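Local coordinates for DUF1881 domain-containing protein (Neurospora crassa, PDB 5Z6D) that is of unknown cellular function but joins a betagamma-crystallin domain to an Ig-like domain, through an interface that renders its calcium-binding site inoperative, at residues S43-G47 with W67-Q71; G47-K51 with V85-R91; V52-Q56 with L132-M136; M136-G140 with Y164-N168. The protein carries 1 engineered substitution. All blocks are in the same frame, centred on the assembly; numbering follows the deposited sequence.

Contact 1: S43-G47 with W67-Q71; sequences SVAVG and WTTSQ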
loop_
_atom_site.group_PDB
_atom_site.type_symbol
_atom_site.label_atom_id
_atom_site.label_comp_id
_atom_site.label_asym_id
_atom_site.label_seq_id
_atom_site.Cartn_x
_atom_site.Cartn_y
_atom_site.Cartn_z
ATOM N N SER A 43 0.348 7.818 19.745
ATOM C CA SER A 43 1.711 7.296 19.562
ATOM C C SER A 43 1.690 5.783 19.495
ATOM O O SER A 43 0.671 5.165 19.792
ATOM C CB SER A 43 2.661 7.783 20.676
ATOM O OG SER A 43 2.173 7.462 21.971
ATOM N N VAL A 44 2.792 5.177 19.070
ATOM C CA VAL A 44 2.807 3.715 18.948
ATOM C C VAL A 44 4.204 3.141 19.197
ATOM O O VAL A 44 5.192 3.567 18.590
ATOM C CB VAL A 44 2.280 3.254 17.563
ATOM C CG1 VAL A 44 3.115 3.833 16.411
ATOM C CG2 VAL A 44 2.213 1.716 17.488
ATOM N N ALA A 45 4.271 2.192 20.129
ATOM C CA ALA A 45 5.488 1.428 20.367
ATOM C C ALA A 45 5.451 0.169 19.536
ATOM O O ALA A 45 4.451 -0.556 19.540
ATOM C CB ALA A 45 5.634 1.091 21.843
ATOM N N VAL A 46 6.537 -0.097 18.826
ATOM C CA VAL A 46 6.571 -1.231 17.917
ATOM C C VAL A 46 7.599 -2.244 18.363
ATOM O O VAL A 46 8.768 -1.919 18.536
ATOM C CB VAL A 46 6.884 -0.786 16.488
ATOM C CG1 VAL A 46 7.005 -1.996 15.558
ATOM C CG2 VAL A 46 5.807 0.167 16.006
ATOM N N GLY A 47 7.142 -3.473 18.567
ATOM C CA GLY A 47 8.026 -4.554 18.946
ATOM C C GLY A 47 9.096 -4.779 17.905
ATOM O O GLY A 47 8.932 -4.442 16.725
ATOM N N TRP A 67 4.806 1.893 10.043
ATOM C CA TRP A 67 5.547 2.200 11.267
ATOM C C TRP A 67 6.391 0.991 11.614
ATOM O O TRP A 67 5.854 -0.041 12.028
ATOM C CB TRP A 67 4.598 2.578 12.406
ATOM C CG TRP A 67 3.744 3.757 12.031
ATOM C CD1 TRP A 67 4.177 4.923 11.486
ATOM C CD2 TRP A 67 2.324 3.876 12.170
ATOM N NE1 TRP A 67 3.120 5.764 11.256
ATOM C CE2 TRP A 67 1.967 5.149 11.665
ATOM C CE3 TRP A 67 1.313 3.028 12.641
ATOM C CZ2 TRP A 67 0.644 5.595 11.623
ATOM C CZ3 TRP A 67 -0.009 3.475 12.593
ATOM C CH2 TRP A 67 -0.323 4.749 12.096
ATOM N N THR A 68 7.701 1.108 11.388
ATOM C CA THR A 68 8.622 -0.010 11.544
ATOM C C THR A 68 9.354 0.088 12.874
ATOM O O THR A 68 9.943 -0.881 13.347
ATOM C CB THR A 68 9.651 -0.074 10.387
ATOM O OG1 THR A 68 10.476 1.104 10.384
ATOM C CG2 THR A 68 8.951 -0.192 9.054
ATOM N N THR A 69 9.330 1.277 13.469
ATOM C CA THR A 69 9.909 1.489 14.789
ATOM C C THR A 69 8.973 2.379 15.592
ATOM O O THR A 69 8.061 3.002 15.036
ATOM C CB THR A 69 11.324 2.143 14.741
ATOM O OG1 THR A 69 11.235 3.483 14.229
ATOM C CG2 THR A 69 12.277 1.339 13.864
ATOM N N SER A 70 9.185 2.426 16.894
ATOM C CA SER A 70 8.314 3.193 17.777
ATOM C C SER A 70 8.250 4.663 17.361
ATOM O O SER A 70 9.277 5.285 17.143
ATOM C CB SER A 70 8.797 3.072 19.215
ATOM O OG SER A 70 8.692 1.715 19.629
ATOM N N GLN A 71 7.037 5.194 17.233
ATOM C CA GLN A 71 6.834 6.596 16.842
ATOM C C GLN A 71 6.191 7.384 17.971
ATOM O O GLN A 71 5.108 7.042 18.424
ATOM C CB GLN A 71 5.958 6.677 15.586
ATOM C CG GLN A 71 6.555 5.984 14.386
ATOM C CD GLN A 71 7.815 6.670 13.900
ATOM O OE1 GLN A 71 7.795 7.850 13.543
ATOM N NE2 GLN A 71 8.930 5.945 13.914
HETATM O O HOH W 1 10.749 0.192 17.834
#

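Contact 2: G47-K51 with V85-R91; sequences GASAK and VVDDDTR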
loop_
_atom_site.group_PDB
_atom_site.type_symbol
_atom_site.label_atom_id
_atom_site.label_comp_id
_atom_site.label_asym_id
_atom_site.label_seq_id
_atom_site.Cartn_x
_atom_site.Cartn_y
_atom_site.Cartn_z
ATOM N N GLY A 47 7.142 -3.473 18.567
ATOM C CA GLY A 47 8.026 -4.554 18.946
ATOM C C GLY A 47 9.096 -4.779 17.905
ATOM O O GLY A 47 8.932 -4.442 16.725
ATOM N N ALA A 48 10.198 -5.377 18.338
ATOM C CA ALA A 48 11.376 -5.553 17.488
ATOM C C ALA A 48 11.151 -6.443 16.256
ATOM O O ALA A 48 11.888 -6.352 15.275
ATOM C CB ALA A 48 12.515 -6.117 18.330
ATOM N N SER A 49 10.147 -7.309 16.316
ATOM C CA SER A 49 9.866 -8.216 15.211
ATOM C C SER A 49 8.521 -7.893 14.575
ATOM O O SER A 49 8.012 -8.656 13.750
ATOM C CB SER A 49 9.883 -9.666 15.685
ATOM O OG SER A 49 11.174 -10.024 16.151
ATOM N N ALA A 50 7.952 -6.761 14.975
ATOM C CA ALA A 50 6.653 -6.345 14.476
ATOM C C ALA A 50 6.795 -5.134 13.561
ATOM O O ALA A 50 7.856 -4.502 13.466
ATOM C CB ALA A 50 5.719 -6.035 15.623
ATOM N N LYS A 51 5.701 -4.812 12.893
ATOM C CA LYS A 51 5.636 -3.676 12.006
ATOM C C LYS A 51 4.156 -3.368 11.818
ATOM O O LYS A 51 3.329 -4.279 11.873
ATOM C CB LYS A 51 6.339 -4.013 10.698
ATOM C CG LYS A 51 6.014 -3.193 9.497
ATOM C CD LYS A 51 6.738 -3.843 8.332
ATOM C CE LYS A 51 6.577 -3.099 7.055
ATOM N NZ LYS A 51 7.521 -3.677 6.074
ATOM N N VAL A 85 -1.091 -5.434 11.929
ATOM C CA VAL A 85 0.173 -5.712 12.576
ATOM C C VAL A 85 0.770 -6.947 11.917
ATOM O O VAL A 85 0.140 -8.022 11.903
ATOM C CB VAL A 85 0.021 -5.949 14.090
ATOM C CG1 VAL A 85 1.393 -6.087 14.733
ATOM C CG2 VAL A 85 -0.812 -4.826 14.740
ATOM N N VAL A 86 1.955 -6.781 11.345
ATOM C CA VAL A 86 2.603 -7.833 10.563
ATOM C C VAL A 86 4.024 -8.107 11.052
ATOM O O VAL A 86 4.599 -7.325 11.828
ATOM C CB VAL A 86 2.645 -7.475 9.058
ATOM C CG1 VAL A 86 1.225 -7.304 8.496
ATOM C CG2 VAL A 86 3.491 -6.221 8.826
ATOM N N ASP A 87 4.597 -9.219 10.606
ATOM C CA ASP A 87 6.002 -9.501 10.888
ATOM C C ASP A 87 6.892 -8.416 10.286
ATOM O O ASP A 87 6.516 -7.767 9.315
ATOM C CB ASP A 87 6.407 -10.871 10.341
ATOM C CG ASP A 87 5.667 -12.010 11.019
ATOM O OD1 ASP A 87 5.951 -12.273 12.206
ATOM O OD2 ASP A 87 4.806 -12.644 10.370
ATOM N N ASP A 88 8.070 -8.212 10.864
ATOM C CA ASP A 88 8.970 -7.165 10.393
ATOM C C ASP A 88 9.374 -7.304 8.921
ATOM O O ASP A 88 9.671 -6.309 8.257
ATOM C CB ASP A 88 10.227 -7.125 11.272
ATOM C CG ASP A 88 10.924 -8.472 11.365
ATOM O OD1 ASP A 88 11.073 -9.154 10.330
ATOM O OD2 ASP A 88 11.330 -8.854 12.480
ATOM N N ASP A 89 9.372 -8.531 8.404
ATOM C CA ASP A 89 9.831 -8.755 7.045
ATOM C C ASP A 89 8.666 -8.956 6.082
ATOM O O ASP A 89 8.856 -9.323 4.922
ATOM C CB ASP A 89 10.801 -9.947 6.983
ATOM C CG ASP A 89 10.214 -11.227 7.553
ATOM O OD1 ASP A 89 9.205 -11.172 8.293
ATOM O OD2 ASP A 89 10.786 -12.302 7.267
ATOM N N THR A 90 7.458 -8.706 6.569
ATOM C CA THR A 90 6.294 -8.638 5.691
ATOM C C THR A 90 6.341 -7.323 4.926
ATOM O O THR A 90 6.730 -6.293 5.478
ATOM C CB THR A 90 4.998 -8.766 6.488
ATOM O OG1 THR A 90 4.889 -10.107 6.985
ATOM C CG2 THR A 90 3.788 -8.447 5.625
ATOM N N ARG A 91 5.964 -7.369 3.650
ATOM C CA ARG A 91 6.136 -6.240 2.743
ATOM C C ARG A 91 4.843 -5.560 2.352
ATOM O O ARG A 91 3.883 -6.215 1.941
ATOM C CB ARG A 91 6.834 -6.692 1.468
ATOM C CG ARG A 91 8.261 -7.139 1.676
ATOM C CD ARG A 91 9.114 -5.993 2.133
ATOM N NE ARG A 91 10.525 -6.364 2.186
ATOM C CZ ARG A 91 11.505 -5.505 2.437
ATOM N NH1 ARG A 91 11.222 -4.226 2.648
ATOM N NH2 ARG A 91 12.766 -5.921 2.463
#

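Contact 3: V52-Q56 with L132-M136; sequences VIAWQ and LVGIM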
loop_
_atom_site.group_PDB
_atom_site.type_symbol
_atom_site.label_atom_id
_atom_site.label_comp_id
_atom_site.label_asym_id
_atom_site.label_seq_id
_atom_site.Cartn_x
_atom_site.Cartn_y
_atom_site.Cartn_z
ATOM N N VAL A 52 3.797 -2.096 11.659
ATOM C CA VAL A 52 2.404 -1.750 11.393
ATOM C C VAL A 52 2.266 -1.195 9.993
ATOM O O VAL A 52 3.025 -0.305 9.592
ATOM C CB VAL A 52 1.850 -0.700 12.366
ATOM C CG1 VAL A 52 0.366 -0.446 12.087
ATOM C CG2 VAL A 52 2.048 -1.124 13.811
ATOM N N ILE A 53 1.307 -1.727 9.246
ATOM C CA ILE A 53 0.916 -1.103 7.989
ATOM C C ILE A 53 -0.453 -0.480 8.188
ATOM O O ILE A 53 -1.400 -1.181 8.510
ATOM C CB ILE A 53 0.895 -2.115 6.833
ATOM C CG1 ILE A 53 2.286 -2.729 6.637
ATOM C CG2 ILE A 53 0.397 -1.437 5.549
ATOM C CD1 ILE A 53 2.289 -3.942 5.708
ATOM N N ALA A 54 -0.554 0.837 8.014
ATOM C CA ALA A 54 -1.811 1.568 8.241
ATOM C C ALA A 54 -2.287 2.222 6.945
ATOM O O ALA A 54 -1.482 2.762 6.204
ATOM C CB ALA A 54 -1.624 2.630 9.348
ATOM N N TRP A 55 -3.590 2.170 6.663
ATOM C CA TRP A 55 -4.078 2.745 5.429
ATOM C C TRP A 55 -5.517 3.214 5.551
ATOM O O TRP A 55 -6.106 3.229 6.642
ATOM C CB TRP A 55 -3.896 1.760 4.254
ATOM C CG TRP A 55 -4.738 0.486 4.194
ATOM C CD1 TRP A 55 -5.809 0.263 3.375
ATOM C CD2 TRP A 55 -4.513 -0.741 4.918
ATOM N NE1 TRP A 55 -6.278 -1.027 3.555
ATOM C CE2 TRP A 55 -5.515 -1.654 4.494
ATOM C CE3 TRP A 55 -3.582 -1.154 5.876
ATOM C CZ2 TRP A 55 -5.602 -2.962 5.010
ATOM C CZ3 TRP A 55 -3.671 -2.450 6.386
ATOM C CH2 TRP A 55 -4.673 -3.338 5.947
ATOM N N GLN A 56 -6.054 3.642 4.417
ATOM C CA GLN A 56 -7.350 4.290 4.367
ATOM C C GLN A 56 -8.389 3.349 3.762
ATOM O O GLN A 56 -8.339 3.049 2.578
ATOM C CB GLN A 56 -7.240 5.578 3.552
ATOM C CG GLN A 56 -8.508 6.373 3.524
ATOM C CD GLN A 56 -9.044 6.603 4.909
ATOM O OE1 GLN A 56 -10.053 6.014 5.302
ATOM N NE2 GLN A 56 -8.362 7.450 5.671
ATOM N N LEU A 132 -1.017 1.800 -1.557
ATOM C CA LEU A 132 -0.867 0.453 -1.046
ATOM C C LEU A 132 -1.762 -0.485 -1.847
ATOM O O LEU A 132 -2.983 -0.318 -1.851
ATOM C CB LEU A 132 -1.225 0.415 0.442
ATOM C CG LEU A 132 -1.178 -0.962 1.100
ATOM C CD1 LEU A 132 0.264 -1.442 1.267
ATOM C CD2 LEU A 132 -1.933 -0.960 2.429
ATOM N N VAL A 133 -1.165 -1.458 -2.538
ATOM C CA VAL A 133 -1.942 -2.349 -3.400
ATOM C C VAL A 133 -1.804 -3.817 -2.993
ATOM O O VAL A 133 -2.367 -4.720 -3.644
ATOM C CB VAL A 133 -1.555 -2.186 -4.900
ATOM C CG1 VAL A 133 -1.880 -0.768 -5.406
ATOM C CG2 VAL A 133 -0.086 -2.513 -5.132
ATOM N N GLY A 134 -1.080 -4.082 -1.910
ATOM C CA GLY A 134 -1.071 -5.446 -1.395
ATOM C C GLY A 134 -0.191 -5.588 -0.170
ATOM O O GLY A 134 0.585 -4.678 0.135
ATOM N N ILE A 135 -0.322 -6.699 0.548
ATOM C CA ILE A 135 0.574 -7.001 1.664
ATOM C C ILE A 135 1.048 -8.429 1.472
ATOM O O ILE A 135 0.229 -9.330 1.309
ATOM C CB ILE A 135 -0.132 -6.852 3.027
ATOM C CG1 ILE A 135 -0.581 -5.399 3.234
ATOM C CG2 ILE A 135 0.787 -7.287 4.171
ATOM C CD1 ILE A 135 -1.394 -5.143 4.508
ATOM N N MET A 136 2.357 -8.638 1.461
ATOM C CA MET A 136 2.882 -9.979 1.223
ATOM C C MET A 136 3.905 -10.361 2.260
ATOM O O MET A 136 4.958 -9.740 2.343
ATOM C CB MET A 136 3.515 -10.087 -0.157
ATOM C CG MET A 136 4.064 -11.488 -0.430
ATOM S SD MET A 136 4.650 -11.736 -2.116
ATOM C CE MET A 136 3.119 -11.611 -3.049
#

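Contact 4: M136-G140 with Y164-N168; sequences MPEGG and YFEWN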
loop_
_atom_site.group_PDB
_atom_site.type_symbol
_atom_site.label_atom_id
_atom_site.label_comp_id
_atom_site.label_asym_id
_atom_site.label_seq_id
_atom_site.Cartn_x
_atom_site.Cartn_y
_atom_site.Cartn_z
ATOM N N MET A 136 2.357 -8.638 1.461
ATOM C CA MET A 136 2.882 -9.979 1.223
ATOM C C MET A 136 3.905 -10.361 2.260
ATOM O O MET A 136 4.958 -9.740 2.343
ATOM C CB MET A 136 3.515 -10.087 -0.157
ATOM C CG MET A 136 4.064 -11.488 -0.430
ATOM S SD MET A 136 4.650 -11.736 -2.116
ATOM C CE MET A 136 3.119 -11.611 -3.049
ATOM N N PRO A 137 3.608 -11.408 3.035
ATOM C CA PRO A 137 4.585 -11.931 3.993
ATOM C C PRO A 137 5.801 -12.505 3.281
ATOM O O PRO A 137 5.718 -12.879 2.106
ATOM C CB PRO A 137 3.806 -13.026 4.730
ATOM C CG PRO A 137 2.724 -13.429 3.779
ATOM C CD PRO A 137 2.349 -12.172 3.047
ATOM N N GLU A 138 6.928 -12.559 3.983
ATOM C CA GLU A 138 8.141 -13.145 3.429
ATOM C C GLU A 138 7.829 -14.579 3.012
ATOM O O GLU A 138 7.237 -15.335 3.780
ATOM C CB GLU A 138 9.280 -13.089 4.453
ATOM C CG GLU A 138 10.622 -13.574 3.943
ATOM C CD GLU A 138 10.787 -15.070 4.075
ATOM O OE1 GLU A 138 10.106 -15.670 4.935
ATOM O OE2 GLU A 138 11.592 -15.646 3.317
ATOM N N GLY A 139 8.179 -14.921 1.776
ATOM C CA GLY A 139 7.900 -16.240 1.235
ATOM C C GLY A 139 6.413 -16.508 1.120
ATOM O O GLY A 139 5.973 -17.655 1.183
ATOM N N GLY A 140 5.632 -15.444 0.955
ATOM C CA GLY A 140 4.188 -15.563 0.918
ATOM C C GLY A 140 3.702 -16.205 -0.364
ATOM O O GLY A 140 4.468 -16.377 -1.309
ATOM N N TYR A 164 0.737 -9.919 -11.511
ATOM C CA TYR A 164 1.076 -11.102 -10.748
ATOM C C TYR A 164 2.255 -10.755 -9.847
ATOM O O TYR A 164 3.306 -10.350 -10.327
ATOM C CB TYR A 164 1.406 -12.260 -11.701
ATOM C CG TYR A 164 1.721 -13.598 -11.058
ATOM C CD1 TYR A 164 0.718 -14.385 -10.503
ATOM C CD2 TYR A 164 3.020 -14.082 -11.029
ATOM C CE1 TYR A 164 1.004 -15.616 -9.930
ATOM C CE2 TYR A 164 3.315 -15.308 -10.458
ATOM C CZ TYR A 164 2.308 -16.069 -9.908
ATOM O OH TYR A 164 2.604 -17.291 -9.339
ATOM N N PHE A 165 2.047 -10.855 -8.543
ATOM C CA PHE A 165 3.101 -10.650 -7.549
ATOM C C PHE A 165 3.631 -11.976 -7.046
ATOM O O PHE A 165 2.864 -12.892 -6.752
ATOM C CB PHE A 165 2.591 -9.862 -6.348
ATOM C CG PHE A 165 2.058 -8.500 -6.683
ATOM C CD1 PHE A 165 2.892 -7.511 -7.171
ATOM C CD2 PHE A 165 0.721 -8.207 -6.477
ATOM C CE1 PHE A 165 2.396 -6.246 -7.462
ATOM C CE2 PHE A 165 0.219 -6.944 -6.759
ATOM C CZ PHE A 165 1.059 -5.966 -7.244
ATOM N N GLU A 166 4.944 -12.078 -6.914
ATOM C CA GLU A 166 5.492 -13.288 -6.314
ATOM C C GLU A 166 6.673 -12.932 -5.435
ATOM O O GLU A 166 7.344 -11.939 -5.669
ATOM C CB GLU A 166 5.900 -14.309 -7.392
ATOM C CG GLU A 166 7.093 -13.918 -8.236
ATOM C CD GLU A 166 7.484 -15.010 -9.226
ATOM O OE1 GLU A 166 6.728 -15.999 -9.355
ATOM O OE2 GLU A 166 8.545 -14.881 -9.872
ATOM N N TRP A 167 6.915 -13.735 -4.409
ATOM C CA TRP A 167 8.077 -13.514 -3.569
ATOM C C TRP A 167 9.335 -14.029 -4.245
ATOM O O TRP A 167 9.373 -15.158 -4.737
ATOM C CB TRP A 167 7.913 -14.187 -2.205
ATOM C CG TRP A 167 8.992 -13.770 -1.264
ATOM C CD1 TRP A 167 10.165 -14.424 -1.019
ATOM C CD2 TRP A 167 9.019 -12.580 -0.468
ATOM N NE1 TRP A 167 10.916 -13.721 -0.106
ATOM C CE2 TRP A 167 10.233 -12.587 0.251
ATOM C CE3 TRP A 167 8.126 -11.521 -0.276
ATOM C CZ2 TRP A 167 10.581 -11.568 1.141
ATOM C CZ3 TRP A 167 8.472 -10.511 0.605
ATOM C CH2 TRP A 167 9.693 -10.540 1.303
ATOM N N ASN A 168 10.355 -13.179 -4.271
ATOM C CA ASN A 168 11.680 -13.531 -4.762
ATOM C C ASN A 168 12.570 -13.894 -3.583
ATOM O O ASN A 168 13.009 -13.011 -2.824
ATOM C CB ASN A 168 12.291 -12.379 -5.554
ATOM C CG ASN A 168 13.538 -12.790 -6.303
ATOM O OD1 ASN A 168 14.520 -13.216 -5.700
ATOM N ND2 ASN A 168 13.505 -12.665 -7.625
HETATM O O HOH W 2 13.223 -14.400 1.347
HETATM O O HOH W 3 5.060 -15.776 -4.107
#

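Contact 1: S43-G47 with W67-Q71
Trp67, the last residue of strand 64-67, meets strand 43-46 with the benzene half of its indole: Val44 CG1 approaches obliquely, 4.3 Å from Trp67 CE3. A chi1 of 59° sets this methyl between the backbone N and carbonyl carbon of Val44 and brings it to the ring, which also packs on Phe12 and Ala54. The chain then loops along Val46. Thr68 O lies 3.8 Å from Val46 CG1, and Thr69 O lies 3.7 Å from Val46 CG2, so each branch of the valine rests on a different peptide of the loop. Thr69 O also takes a bond from Gln71 NE2, which sits well above the carbonyl plane. Ser70 OG accepts a hydrogen bond from Val46 N at 2.9 Å, fairly straight (163°), while water 1 ties Ser70 N to Val46 O. Without that hydroxyl, an alanine here would probably leave Val46 N lacking its acceptor and the loop less firmly held to the strand. Gln71 closes the walk as an antiparallel hydrogen-bonded partner of Val44: Val44 N reaches Gln71 O at 3.0 Å, in the carbonyl plane, and Gln71 N returns to Val44 O at 2.8 Å. Strand 43-46 is outermost in its sheet of the betagamma-crystallin domain. One backbone bridge, one hydroxyl and one water therefore satisfy the polar groups of Val44 and Val46 on the edge that faces the loop.

Contact 2: G47-K51 with V85-R91
Lys51 and Val86 form an antiparallel hydrogen-bonded pair within the four-stranded sheet of the betagamma-crystallin domain, joining strands 50-55 and 82-87 near the point where the chain leaves for the Ig-like domain. Val86 N donates to Lys51 O at 2.9 Å in an almost linear bond, whereas the return bond from Lys51 N to Val86 O is bent and weak. One step out, Ala50 and Asp87 are a non-hydrogen-bonded pair, and both chains curl away in type I turns, Gly47 to Ala50 and Asp87 to Thr90. The lysine side chain spans the second of these turns, from Val86 to Thr90 O. Lys51 CB passes 3.9 Å from Val86 O and nearly as close to Asp87 O. CG is anti to the backbone N (chi1 160°) and every later torsion is extended, which carries the chain straight across. Lys51 CG touches Val86 CG2 at 4.0 Å. Lys51 CD passes 3.8 Å from Asp88 O and equally near Thr90 O. Lys51 CE closes to 3.6 Å from Thr90 O. Lys51 NZ donates to Thr90 O at 2.8 Å, aimed close to the line of the carbonyl bond. The ammonium thus closes the far end of the turn, with Glu66 as a long, weak ionic partner. Arg91, the next residue, already belongs to the Ig-like domain, its backbone pairing with Met136 in the sheet of strands 91-99 and 131-136. At the near end, Asp88 N bonds to Ser49 O from above the carbonyl plane, and Asp88 OD2 rests 3.2 Å from Ser49 CA.

Contact 3: V52-Q56 with L132-M136
Leu132 pushes one methyl, CD2, into a hollow formed by Trp55 and Ile53. Leu132 CD2 lies over one face of the Trp55 indole, 3.9 Å from the centroid of the five-membered ring and 26° off its normal, and Ile53 CG2 lies 3.9 Å from Leu132 CD2. A second bump follows along strand 131-136. Ile135 CD1 comes obliquely to the benzene end of Trp55, 4.0 Å from both CZ3 and CH2, and the tips of Ile135 and Ile53 meet head-on, Ile53 CD1 against Ile135 CG2 at 4.0 Å. Val133 and Gly134 together oppose Ile93 in a classic beta bulge, which helps Leu132 and Ile135, three apart, to point to the same side. A chi1 of 69° sets Trp55 CG between its backbone N and carbonyl carbon, presenting the ring face to Leu132 CD2; NE1 is bonded to Val117 O. An alanine in place of Trp55 would probably open a gap beneath Leu132 CD2 and leave Val117 O without this donor. Strand segments 52-55 and 132-136 run at 145° to each other, nearer antiparallel than parallel. This is an apolar part of the betagamma-crystallin/Ig-like interface; the next residue, Gln56, is a known calcium ligand, with none bound here, consistent with an interface that disables the site.

Contact 4: M136-G140 with Y164-N168
The indole of Trp167 carries a beta turn on one face. Glu138 CA sits 3.6 Å from the centroid of the six-membered ring of Trp167, only 8° off the normal, and Gly139 CA lies over the five-membered ring at 3.9 Å, in two side-by-side CH-pi contacts. The peptide between them rests there too, Gly139 N being 3.3 Å from Trp167 CD2. At the edge, close to the ring plane, are Met136 SD, 5.3 Å from the six-membered centroid in a Met-aromatic contact, and water 2. The turn, Pro137 to Gly140, is of type II, and Gly139 takes the positive phi (64°) of its third position. The Glu138 side chain crosses the ring at about a right angle: Glu138 CG, anti to the backbone N, touches Trp167 CZ2 at 3.4 Å, and a bend at chi2 stands the carboxylate nearly perpendicular to the indole. Water 2 donates to Glu138 OE2 at 2.8 Å and accepts from Trp167 NE1 at the same length. Water 3 similarly joins Trp167 N to Gly140 O. Two residues before Trp167 on the strand, Phe165 CB takes Met136 CE at 3.8 Å. Direct contact is thus made by ring, sulfur, the turn's backbone and the CH2 groups of Glu138, while water carries the polar links. The carboxylate, one water away from NE1, would probably polarise that N-H and reinforce the hold of the loop on the strand.

In the fold
The four contacts run from the betagamma-crystallin domain across to the Ig-like domain. Contacts 1 and 2 share Gly47, their centres about 10 Å apart; contact 1 ties the edge of the three-stranded sheet to the loop after strand 64-67, whereas contact 2 joins neighbouring strands of the four-stranded sheet and the turns at their ends. Strand 50-55 passes on to contact 3, the interdomain packing, centred about 12 Å from contact 2; its segments alternate along the chain with those of contacts 1 and 2. Contact 4 opens after those two close, shares Met136 with contact 3 (centres about 14 Å apart) and seats the loop leaving strand 131-136 on strand 157-168. Only contact 3 includes a calcium-site residue, Gln56.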